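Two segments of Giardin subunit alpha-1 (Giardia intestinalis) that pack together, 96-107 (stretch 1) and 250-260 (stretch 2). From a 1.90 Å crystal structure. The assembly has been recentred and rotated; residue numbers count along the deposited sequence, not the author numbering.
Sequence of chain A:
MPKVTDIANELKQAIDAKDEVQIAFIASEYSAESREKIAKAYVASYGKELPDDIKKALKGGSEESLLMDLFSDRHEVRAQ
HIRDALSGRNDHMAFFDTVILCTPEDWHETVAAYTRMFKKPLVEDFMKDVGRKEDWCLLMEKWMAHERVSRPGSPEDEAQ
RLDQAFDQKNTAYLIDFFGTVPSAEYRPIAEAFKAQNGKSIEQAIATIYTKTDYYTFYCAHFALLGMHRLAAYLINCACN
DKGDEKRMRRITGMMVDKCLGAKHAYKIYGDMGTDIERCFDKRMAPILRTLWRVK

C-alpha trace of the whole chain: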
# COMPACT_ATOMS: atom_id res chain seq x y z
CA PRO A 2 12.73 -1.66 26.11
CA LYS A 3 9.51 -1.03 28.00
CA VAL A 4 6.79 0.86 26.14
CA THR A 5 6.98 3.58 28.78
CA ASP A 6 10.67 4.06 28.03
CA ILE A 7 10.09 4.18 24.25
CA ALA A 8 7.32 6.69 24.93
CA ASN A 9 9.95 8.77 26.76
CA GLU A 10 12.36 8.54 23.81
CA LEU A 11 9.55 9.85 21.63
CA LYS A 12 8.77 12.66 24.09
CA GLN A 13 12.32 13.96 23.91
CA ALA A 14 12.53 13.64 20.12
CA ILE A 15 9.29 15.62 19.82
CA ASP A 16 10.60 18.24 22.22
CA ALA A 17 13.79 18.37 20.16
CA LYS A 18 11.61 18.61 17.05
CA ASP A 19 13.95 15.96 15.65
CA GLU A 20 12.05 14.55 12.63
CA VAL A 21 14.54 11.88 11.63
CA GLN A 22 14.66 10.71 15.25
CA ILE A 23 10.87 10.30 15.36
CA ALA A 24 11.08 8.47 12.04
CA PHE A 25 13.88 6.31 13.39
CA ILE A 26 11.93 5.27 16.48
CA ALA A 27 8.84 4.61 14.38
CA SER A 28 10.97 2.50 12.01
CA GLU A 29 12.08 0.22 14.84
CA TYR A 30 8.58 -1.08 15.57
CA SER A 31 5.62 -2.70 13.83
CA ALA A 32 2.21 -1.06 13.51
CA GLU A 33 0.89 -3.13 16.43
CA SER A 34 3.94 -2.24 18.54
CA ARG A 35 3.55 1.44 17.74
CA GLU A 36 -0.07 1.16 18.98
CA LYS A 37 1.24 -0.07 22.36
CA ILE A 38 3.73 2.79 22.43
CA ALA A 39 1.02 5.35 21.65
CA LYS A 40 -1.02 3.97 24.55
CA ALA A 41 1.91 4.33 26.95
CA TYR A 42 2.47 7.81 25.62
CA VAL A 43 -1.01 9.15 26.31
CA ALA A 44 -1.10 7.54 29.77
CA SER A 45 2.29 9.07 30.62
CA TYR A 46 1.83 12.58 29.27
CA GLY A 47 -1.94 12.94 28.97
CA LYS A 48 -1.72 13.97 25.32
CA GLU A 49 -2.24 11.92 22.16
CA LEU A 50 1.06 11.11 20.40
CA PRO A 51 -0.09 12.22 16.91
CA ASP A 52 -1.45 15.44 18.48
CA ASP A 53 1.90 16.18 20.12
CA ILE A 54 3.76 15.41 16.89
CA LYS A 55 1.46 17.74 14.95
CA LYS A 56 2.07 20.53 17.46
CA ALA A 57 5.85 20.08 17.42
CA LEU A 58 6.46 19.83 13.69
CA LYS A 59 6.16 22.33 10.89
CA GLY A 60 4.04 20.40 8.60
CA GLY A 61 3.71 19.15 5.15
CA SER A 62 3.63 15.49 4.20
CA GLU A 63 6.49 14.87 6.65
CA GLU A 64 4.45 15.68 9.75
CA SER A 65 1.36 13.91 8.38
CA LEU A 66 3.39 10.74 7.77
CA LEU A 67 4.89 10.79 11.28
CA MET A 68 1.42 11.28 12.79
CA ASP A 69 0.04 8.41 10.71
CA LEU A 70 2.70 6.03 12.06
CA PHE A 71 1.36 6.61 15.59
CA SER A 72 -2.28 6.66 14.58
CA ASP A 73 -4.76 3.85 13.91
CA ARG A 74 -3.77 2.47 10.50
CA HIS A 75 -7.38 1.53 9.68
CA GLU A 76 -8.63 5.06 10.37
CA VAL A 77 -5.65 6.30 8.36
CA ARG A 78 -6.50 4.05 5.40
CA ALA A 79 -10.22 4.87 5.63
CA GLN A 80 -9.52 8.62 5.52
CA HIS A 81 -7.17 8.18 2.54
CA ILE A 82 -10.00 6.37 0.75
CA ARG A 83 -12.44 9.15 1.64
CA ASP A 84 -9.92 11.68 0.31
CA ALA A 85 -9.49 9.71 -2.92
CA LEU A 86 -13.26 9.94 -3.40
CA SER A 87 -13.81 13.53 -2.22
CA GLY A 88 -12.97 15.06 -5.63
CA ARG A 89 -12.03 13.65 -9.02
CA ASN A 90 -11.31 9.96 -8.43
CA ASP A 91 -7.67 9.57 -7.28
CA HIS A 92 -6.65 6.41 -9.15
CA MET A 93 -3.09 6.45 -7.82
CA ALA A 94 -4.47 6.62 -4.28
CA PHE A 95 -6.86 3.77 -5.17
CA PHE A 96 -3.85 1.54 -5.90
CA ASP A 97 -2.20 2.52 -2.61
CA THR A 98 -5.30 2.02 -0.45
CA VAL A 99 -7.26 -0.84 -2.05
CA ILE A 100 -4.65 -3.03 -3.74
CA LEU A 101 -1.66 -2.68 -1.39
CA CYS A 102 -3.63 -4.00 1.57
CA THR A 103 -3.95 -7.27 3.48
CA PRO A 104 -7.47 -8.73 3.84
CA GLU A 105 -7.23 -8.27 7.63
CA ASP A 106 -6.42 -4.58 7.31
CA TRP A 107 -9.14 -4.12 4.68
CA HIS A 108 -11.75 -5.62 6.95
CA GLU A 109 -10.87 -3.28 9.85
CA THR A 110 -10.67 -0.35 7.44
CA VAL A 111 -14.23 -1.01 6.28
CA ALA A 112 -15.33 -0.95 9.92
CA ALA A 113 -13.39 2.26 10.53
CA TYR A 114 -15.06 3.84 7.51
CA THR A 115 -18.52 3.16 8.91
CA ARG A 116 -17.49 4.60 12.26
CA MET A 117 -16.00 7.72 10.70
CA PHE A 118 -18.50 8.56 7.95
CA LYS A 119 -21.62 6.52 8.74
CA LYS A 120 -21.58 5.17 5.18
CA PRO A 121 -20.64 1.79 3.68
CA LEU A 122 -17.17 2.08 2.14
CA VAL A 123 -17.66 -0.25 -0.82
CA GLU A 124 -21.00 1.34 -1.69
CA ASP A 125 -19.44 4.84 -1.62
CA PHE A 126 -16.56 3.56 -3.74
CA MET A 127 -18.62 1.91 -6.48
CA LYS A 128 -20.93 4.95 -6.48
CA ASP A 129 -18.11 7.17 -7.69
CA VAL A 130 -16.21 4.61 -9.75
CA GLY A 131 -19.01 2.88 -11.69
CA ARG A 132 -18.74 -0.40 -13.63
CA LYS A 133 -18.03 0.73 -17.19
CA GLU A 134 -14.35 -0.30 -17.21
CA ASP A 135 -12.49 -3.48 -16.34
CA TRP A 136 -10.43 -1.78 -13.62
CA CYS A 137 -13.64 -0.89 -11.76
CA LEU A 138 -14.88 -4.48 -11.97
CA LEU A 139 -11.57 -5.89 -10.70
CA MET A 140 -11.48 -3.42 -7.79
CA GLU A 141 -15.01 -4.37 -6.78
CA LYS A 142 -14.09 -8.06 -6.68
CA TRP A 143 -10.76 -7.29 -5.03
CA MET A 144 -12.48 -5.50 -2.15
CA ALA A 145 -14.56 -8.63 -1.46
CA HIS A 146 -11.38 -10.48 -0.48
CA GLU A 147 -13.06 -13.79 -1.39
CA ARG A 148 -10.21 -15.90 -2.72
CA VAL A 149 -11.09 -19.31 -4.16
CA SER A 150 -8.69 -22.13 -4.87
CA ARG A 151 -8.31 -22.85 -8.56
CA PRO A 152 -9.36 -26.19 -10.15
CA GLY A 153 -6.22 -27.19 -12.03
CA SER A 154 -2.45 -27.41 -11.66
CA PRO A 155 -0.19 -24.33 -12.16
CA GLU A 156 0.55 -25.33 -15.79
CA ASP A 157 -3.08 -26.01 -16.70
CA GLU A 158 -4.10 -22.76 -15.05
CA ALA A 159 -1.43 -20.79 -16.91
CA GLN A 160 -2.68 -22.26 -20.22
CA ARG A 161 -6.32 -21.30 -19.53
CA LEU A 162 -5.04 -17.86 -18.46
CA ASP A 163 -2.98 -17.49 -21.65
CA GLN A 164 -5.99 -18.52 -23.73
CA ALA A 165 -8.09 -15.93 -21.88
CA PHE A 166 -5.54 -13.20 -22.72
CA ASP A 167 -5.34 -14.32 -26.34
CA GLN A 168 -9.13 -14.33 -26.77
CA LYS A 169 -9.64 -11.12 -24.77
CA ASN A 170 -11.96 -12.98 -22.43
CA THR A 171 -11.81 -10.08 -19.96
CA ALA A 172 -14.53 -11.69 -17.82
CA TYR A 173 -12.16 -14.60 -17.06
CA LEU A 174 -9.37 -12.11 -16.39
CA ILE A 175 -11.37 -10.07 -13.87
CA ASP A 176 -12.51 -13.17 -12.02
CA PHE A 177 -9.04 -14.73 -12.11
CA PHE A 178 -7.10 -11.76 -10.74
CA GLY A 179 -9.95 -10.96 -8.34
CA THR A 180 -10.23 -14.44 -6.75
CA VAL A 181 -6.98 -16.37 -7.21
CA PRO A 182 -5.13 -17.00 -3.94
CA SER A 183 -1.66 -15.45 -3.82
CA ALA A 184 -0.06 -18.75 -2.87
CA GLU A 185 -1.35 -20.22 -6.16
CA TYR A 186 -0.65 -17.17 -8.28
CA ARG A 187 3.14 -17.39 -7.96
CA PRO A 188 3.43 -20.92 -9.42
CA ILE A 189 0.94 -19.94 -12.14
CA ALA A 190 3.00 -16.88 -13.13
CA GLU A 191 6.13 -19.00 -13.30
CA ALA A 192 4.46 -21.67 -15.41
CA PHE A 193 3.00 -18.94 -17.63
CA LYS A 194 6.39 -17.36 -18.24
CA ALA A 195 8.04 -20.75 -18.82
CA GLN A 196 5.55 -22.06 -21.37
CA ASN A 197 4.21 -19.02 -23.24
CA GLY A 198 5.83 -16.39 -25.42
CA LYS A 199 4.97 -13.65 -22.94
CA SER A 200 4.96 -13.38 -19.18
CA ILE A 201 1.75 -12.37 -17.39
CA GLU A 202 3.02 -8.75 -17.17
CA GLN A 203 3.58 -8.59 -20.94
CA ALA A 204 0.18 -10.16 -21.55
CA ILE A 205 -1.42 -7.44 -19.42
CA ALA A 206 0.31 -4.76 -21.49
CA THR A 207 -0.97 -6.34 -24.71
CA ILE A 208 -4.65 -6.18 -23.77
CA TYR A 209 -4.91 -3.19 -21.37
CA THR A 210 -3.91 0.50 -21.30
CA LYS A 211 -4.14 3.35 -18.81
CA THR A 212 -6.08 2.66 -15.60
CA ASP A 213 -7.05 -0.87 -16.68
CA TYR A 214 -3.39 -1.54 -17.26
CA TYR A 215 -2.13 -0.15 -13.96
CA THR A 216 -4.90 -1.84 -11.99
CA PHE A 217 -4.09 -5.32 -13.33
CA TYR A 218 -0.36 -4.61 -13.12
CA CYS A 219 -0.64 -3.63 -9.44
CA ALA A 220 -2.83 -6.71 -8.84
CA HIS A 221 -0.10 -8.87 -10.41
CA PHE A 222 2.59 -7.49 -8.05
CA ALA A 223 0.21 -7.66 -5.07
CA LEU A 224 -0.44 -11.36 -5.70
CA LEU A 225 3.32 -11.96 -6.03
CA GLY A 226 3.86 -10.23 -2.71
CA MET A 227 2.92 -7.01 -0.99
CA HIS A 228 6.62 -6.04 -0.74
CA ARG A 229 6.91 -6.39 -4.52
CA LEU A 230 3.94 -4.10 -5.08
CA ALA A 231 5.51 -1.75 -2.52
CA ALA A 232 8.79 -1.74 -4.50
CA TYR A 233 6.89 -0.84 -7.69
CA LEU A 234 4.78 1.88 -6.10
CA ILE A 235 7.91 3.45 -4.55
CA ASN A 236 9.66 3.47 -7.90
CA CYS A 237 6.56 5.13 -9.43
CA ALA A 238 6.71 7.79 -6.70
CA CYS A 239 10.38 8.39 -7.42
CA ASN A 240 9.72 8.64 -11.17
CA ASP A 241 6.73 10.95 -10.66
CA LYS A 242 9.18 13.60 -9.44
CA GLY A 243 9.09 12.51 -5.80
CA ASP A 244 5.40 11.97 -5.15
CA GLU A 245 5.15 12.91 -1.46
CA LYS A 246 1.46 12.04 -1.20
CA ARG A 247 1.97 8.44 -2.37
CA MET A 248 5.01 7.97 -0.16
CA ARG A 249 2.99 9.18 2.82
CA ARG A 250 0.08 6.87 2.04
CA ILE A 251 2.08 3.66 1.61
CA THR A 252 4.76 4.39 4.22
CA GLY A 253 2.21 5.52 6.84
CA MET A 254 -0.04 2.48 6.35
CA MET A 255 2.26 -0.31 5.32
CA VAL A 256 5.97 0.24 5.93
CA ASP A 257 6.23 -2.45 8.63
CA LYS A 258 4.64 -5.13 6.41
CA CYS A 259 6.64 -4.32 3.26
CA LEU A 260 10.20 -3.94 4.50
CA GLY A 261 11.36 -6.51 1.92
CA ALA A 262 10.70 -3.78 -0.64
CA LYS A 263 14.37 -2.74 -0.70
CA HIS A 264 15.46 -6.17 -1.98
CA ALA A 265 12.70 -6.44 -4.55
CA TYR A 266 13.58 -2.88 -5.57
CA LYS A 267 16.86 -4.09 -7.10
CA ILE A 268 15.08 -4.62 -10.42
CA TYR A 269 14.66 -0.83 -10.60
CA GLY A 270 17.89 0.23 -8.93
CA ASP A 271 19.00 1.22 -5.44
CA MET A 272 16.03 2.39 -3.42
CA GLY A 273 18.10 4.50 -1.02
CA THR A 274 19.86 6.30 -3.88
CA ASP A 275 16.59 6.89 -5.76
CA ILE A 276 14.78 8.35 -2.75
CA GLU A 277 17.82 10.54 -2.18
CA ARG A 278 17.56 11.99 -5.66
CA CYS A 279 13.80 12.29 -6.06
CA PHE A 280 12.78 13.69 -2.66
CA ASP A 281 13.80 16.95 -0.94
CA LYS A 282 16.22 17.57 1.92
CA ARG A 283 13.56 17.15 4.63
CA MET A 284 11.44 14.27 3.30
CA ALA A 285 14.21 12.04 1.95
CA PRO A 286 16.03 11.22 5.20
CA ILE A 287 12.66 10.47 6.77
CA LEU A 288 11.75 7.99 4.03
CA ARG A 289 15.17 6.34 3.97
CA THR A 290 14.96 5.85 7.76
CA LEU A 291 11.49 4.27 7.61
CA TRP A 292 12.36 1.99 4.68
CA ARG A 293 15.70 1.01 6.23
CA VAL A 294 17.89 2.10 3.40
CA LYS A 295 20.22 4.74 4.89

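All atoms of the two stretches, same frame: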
# COMPACT_ATOMS: atom_id res chain seq x y z
N PHE A 96 -4.84 2.62 -5.91
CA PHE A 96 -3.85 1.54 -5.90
C PHE A 96 -3.23 1.38 -4.52
O PHE A 96 -3.09 0.25 -4.01
CB PHE A 96 -2.73 1.77 -6.95
CG PHE A 96 -3.24 1.96 -8.35
CD1 PHE A 96 -4.39 1.33 -8.79
CD2 PHE A 96 -2.56 2.81 -9.23
CE1 PHE A 96 -4.86 1.52 -10.08
CE2 PHE A 96 -3.03 3.01 -10.52
CZ PHE A 96 -4.18 2.36 -10.95
N ASP A 97 -2.87 2.51 -3.91
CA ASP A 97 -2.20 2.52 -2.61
C ASP A 97 -3.08 1.98 -1.49
O ASP A 97 -2.59 1.34 -0.58
CB ASP A 97 -1.72 3.93 -2.24
CG ASP A 97 -0.81 4.54 -3.31
OD1 ASP A 97 -0.36 3.78 -4.20
OD2 ASP A 97 -0.56 5.76 -3.24
N THR A 98 -4.38 2.27 -1.56
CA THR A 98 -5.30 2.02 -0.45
C THR A 98 -6.09 0.71 -0.57
O THR A 98 -6.38 0.05 0.43
CB THR A 98 -6.29 3.22 -0.26
OG1 THR A 98 -7.02 3.44 -1.47
CG2 THR A 98 -5.55 4.50 0.10
N VAL A 99 -6.43 0.32 -1.80
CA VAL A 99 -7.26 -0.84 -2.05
C VAL A 99 -6.42 -2.08 -2.41
O VAL A 99 -6.68 -3.18 -1.93
CB VAL A 99 -8.30 -0.56 -3.20
CG1 VAL A 99 -9.01 -1.83 -3.62
CG2 VAL A 99 -9.30 0.48 -2.77
N ILE A 100 -5.41 -1.89 -3.25
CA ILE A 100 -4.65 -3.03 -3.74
C ILE A 100 -3.48 -3.43 -2.83
O ILE A 100 -3.24 -4.62 -2.61
CB ILE A 100 -4.14 -2.82 -5.18
CG1 ILE A 100 -5.31 -2.44 -6.09
CG2 ILE A 100 -3.45 -4.10 -5.68
CD1 ILE A 100 -4.92 -2.21 -7.55
N LEU A 101 -2.75 -2.44 -2.33
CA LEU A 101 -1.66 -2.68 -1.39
C LEU A 101 -2.27 -2.74 0.02
O LEU A 101 -2.16 -1.80 0.81
CB LEU A 101 -0.62 -1.56 -1.52
CG LEU A 101 0.79 -1.61 -0.92
CD1 LEU A 101 0.72 -1.21 0.54
CD2 LEU A 101 1.50 -2.96 -1.10
N CYS A 102 -2.92 -3.85 0.31
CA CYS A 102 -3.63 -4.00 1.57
C CYS A 102 -3.86 -5.48 1.85
O CYS A 102 -4.21 -6.24 0.95
CB CYS A 102 -4.96 -3.26 1.50
SG CYS A 102 -5.89 -3.15 3.03
N THR A 103 -3.65 -5.90 3.09
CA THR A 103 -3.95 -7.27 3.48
C THR A 103 -5.46 -7.39 3.73
O THR A 103 -6.10 -6.40 4.07
CB THR A 103 -3.20 -7.63 4.76
OG1 THR A 103 -3.70 -6.84 5.83
CG2 THR A 103 -1.71 -7.34 4.62
N PRO A 104 -6.03 -8.59 3.58
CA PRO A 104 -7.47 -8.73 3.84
C PRO A 104 -7.85 -8.33 5.27
O PRO A 104 -8.91 -7.74 5.47
CB PRO A 104 -7.75 -10.22 3.58
CG PRO A 104 -6.42 -10.88 3.49
CD PRO A 104 -5.43 -9.83 3.08
N GLU A 105 -6.98 -8.63 6.24
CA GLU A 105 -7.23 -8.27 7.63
C GLU A 105 -7.37 -6.75 7.78
O GLU A 105 -8.34 -6.25 8.35
CB GLU A 105 -6.09 -8.77 8.52
CG GLU A 105 -5.95 -10.30 8.56
CD GLU A 105 -5.47 -10.91 7.24
OE1 GLU A 105 -4.87 -10.20 6.41
OE2 GLU A 105 -5.70 -12.13 7.03
N ASP A 106 -6.40 -6.03 7.25
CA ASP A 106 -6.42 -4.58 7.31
C ASP A 106 -7.62 -3.99 6.54
O ASP A 106 -8.17 -2.96 6.92
CB ASP A 106 -5.10 -4.00 6.78
CG ASP A 106 -4.01 -3.95 7.85
OD1 ASP A 106 -4.32 -4.12 9.05
OD2 ASP A 106 -2.83 -3.71 7.48
N TRP A 107 -8.01 -4.63 5.45
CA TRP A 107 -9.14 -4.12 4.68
C TRP A 107 -10.39 -4.21 5.53
O TRP A 107 -11.17 -3.26 5.62
CB TRP A 107 -9.35 -4.91 3.40
CG TRP A 107 -10.50 -4.37 2.61
CD1 TRP A 107 -11.72 -4.96 2.42
CD2 TRP A 107 -10.56 -3.11 1.95
NE1 TRP A 107 -12.52 -4.14 1.66
CE2 TRP A 107 -11.83 -3.00 1.35
CE3 TRP A 107 -9.65 -2.05 1.79
CZ2 TRP A 107 -12.21 -1.88 0.61
CZ3 TRP A 107 -10.04 -0.94 1.05
CH2 TRP A 107 -11.30 -0.87 0.47
N ARG A 250 1.10 7.91 1.97
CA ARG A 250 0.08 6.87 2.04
C ARG A 250 0.71 5.51 2.34
O ARG A 250 0.42 4.92 3.37
CB ARG A 250 -0.77 6.83 0.77
CG ARG A 250 -1.68 8.06 0.62
CD ARG A 250 -2.67 7.88 -0.52
NE ARG A 250 -2.01 7.70 -1.81
CZ ARG A 250 -1.82 8.67 -2.70
NH1 ARG A 250 -2.25 9.90 -2.45
NH2 ARG A 250 -1.21 8.41 -3.85
N ILE A 251 1.59 5.03 1.46
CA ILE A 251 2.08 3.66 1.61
C ILE A 251 3.05 3.47 2.78
O ILE A 251 3.07 2.42 3.42
CB ILE A 251 2.68 3.09 0.29
CG1 ILE A 251 4.08 3.63 0.01
CG2 ILE A 251 1.76 3.38 -0.90
CD1 ILE A 251 4.57 3.24 -1.39
N THR A 252 3.86 4.49 3.08
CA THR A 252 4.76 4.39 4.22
C THR A 252 3.98 4.43 5.54
O THR A 252 4.22 3.61 6.43
CB THR A 252 5.85 5.48 4.20
OG1 THR A 252 6.43 5.54 2.89
CG2 THR A 252 6.94 5.16 5.21
N GLY A 253 3.02 5.35 5.64
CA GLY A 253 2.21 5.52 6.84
C GLY A 253 1.35 4.32 7.19
O GLY A 253 1.14 4.01 8.37
N MET A 254 0.85 3.63 6.16
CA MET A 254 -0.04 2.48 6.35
C MET A 254 0.67 1.14 6.41
O MET A 254 0.18 0.21 7.04
CB MET A 254 -1.07 2.40 5.21
CG MET A 254 -2.16 3.46 5.23
SD MET A 254 -3.30 3.25 3.86
CE MET A 254 -2.21 3.25 2.44
N MET A 255 1.80 1.02 5.72
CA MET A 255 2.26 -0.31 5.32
C MET A 255 3.75 -0.59 5.46
O MET A 255 4.21 -1.69 5.14
CB MET A 255 1.85 -0.58 3.86
CG MET A 255 0.41 -1.04 3.70
SD MET A 255 0.18 -2.77 4.20
CE MET A 255 0.51 -3.63 2.65
N VAL A 256 4.52 0.39 5.95
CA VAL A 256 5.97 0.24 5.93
C VAL A 256 6.42 -1.02 6.67
O VAL A 256 7.26 -1.77 6.16
CB VAL A 256 6.73 1.50 6.43
CG1 VAL A 256 6.55 1.70 7.92
CG2 VAL A 256 8.21 1.39 6.10
N ASP A 257 5.83 -1.29 7.84
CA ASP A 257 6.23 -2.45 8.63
C ASP A 257 6.02 -3.79 7.91
O ASP A 257 6.79 -4.73 8.11
CB ASP A 257 5.53 -2.46 10.01
CG ASP A 257 4.07 -2.90 9.94
OD1 ASP A 257 3.39 -2.57 8.94
OD2 ASP A 257 3.59 -3.57 10.88
N LYS A 258 4.99 -3.87 7.07
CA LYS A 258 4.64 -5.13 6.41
C LYS A 258 5.40 -5.34 5.09
O LYS A 258 5.39 -6.43 4.53
CB LYS A 258 3.13 -5.22 6.13
CG LYS A 258 2.22 -4.96 7.32
CD LYS A 258 0.79 -5.40 7.01
CE LYS A 258 -0.18 -5.11 8.18
NZ LYS A 258 0.47 -5.19 9.51
N CYS A 259 6.06 -4.29 4.60
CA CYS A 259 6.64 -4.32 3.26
C CYS A 259 8.14 -4.10 3.27
O CYS A 259 8.72 -3.73 2.25
CB CYS A 259 6.02 -3.24 2.38
SG CYS A 259 4.24 -3.39 2.08
N LEU A 260 8.79 -4.31 4.41
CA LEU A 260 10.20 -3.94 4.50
C LEU A 260 11.13 -4.71 3.54
O LEU A 260 12.28 -4.32 3.35
CB LEU A 260 10.70 -4.00 5.95
CG LEU A 260 10.21 -2.84 6.81
CD1 LEU A 260 10.54 -3.07 8.28
CD2 LEU A 260 10.78 -1.49 6.33
O HOH W 1 -2.40 -0.92 6.95

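How does Arg 250 reach Asp 97 across the gap between the two helices? The helix axes come no closer than 9.9 Å and run 33° apart. Asp 97, with chi1 m, points its CA-to-CB bond toward the second stretch. Arg 250 leaves its helix with chi1 m, runs straight at chi2 (t), then bends at chi3 (m), which sets its guanidinium edge beside the carboxylate. Both NE and NH2 of Arg 250 donate to OD2 of Asp 97, each at 2.8 Å, with N-H...acceptor angles near 145°. One oxygen thus takes two hydrogen bonds within a salt bridge, although OD2 sits too close to an atom elsewhere in the model for its position to be fully certain. OD1 of Asp 97 is hydrogen-bonded elsewhere in the structure.

What surrounds this buried ion pair? Ile 251, in the p rotamer, brings its CG2 to 3.7 Å from CG of Asp 97, so a methyl group packs against the carboxylate. Met 254 is extended at chi2 (t) but turns at chi3 (m), carrying CE back to 3.6 Å from the backbone O of Asp 97. The same CE lies 4.3 Å from CG2 of Thr 98, a methyl contact; separately, the Thr 98 hydroxyl is hydrogen-bonded to a residue just outside the stretches.

Why is Met 255 so strongly folded? All three of its chi angles are m (-81°, -76° and -89°), and the compact chain lies against Leu 101 and Cys 102, in the loop between the two helices of stretch 1. CG of Met 255 is 3.2 Å from CD1 of Leu 101, a tight apolar contact, while its CE reaches to 4.2 Å from the backbone N of Cys 102. Leu 101, with chi1 t and chi2 -82°, uses its other methyl as well: CD2 is 4.2 Å from SG of Cys 259.

What holds the far end of the contact together? Thr 103, chi1 p, caps the next helix: its OG1 accepts from N of Asp 106 at 3.2 Å. Its CG2 meets CD of Lys 258 at 4.0 Å. That lysine is nearly straight through chi2 and chi3, both t, and only chi4 (-31°) leaves a standard well. CE of Lys 258 comes to 3.1 Å from OD2 of Asp 106, yet NZ remains 4.1 Å from that oxygen, beyond a salt bridge. A water provides the firmer link, donating to OD2 of Asp 106 at 2.9 Å and to the backbone O of Met 254 at 2.8 Å.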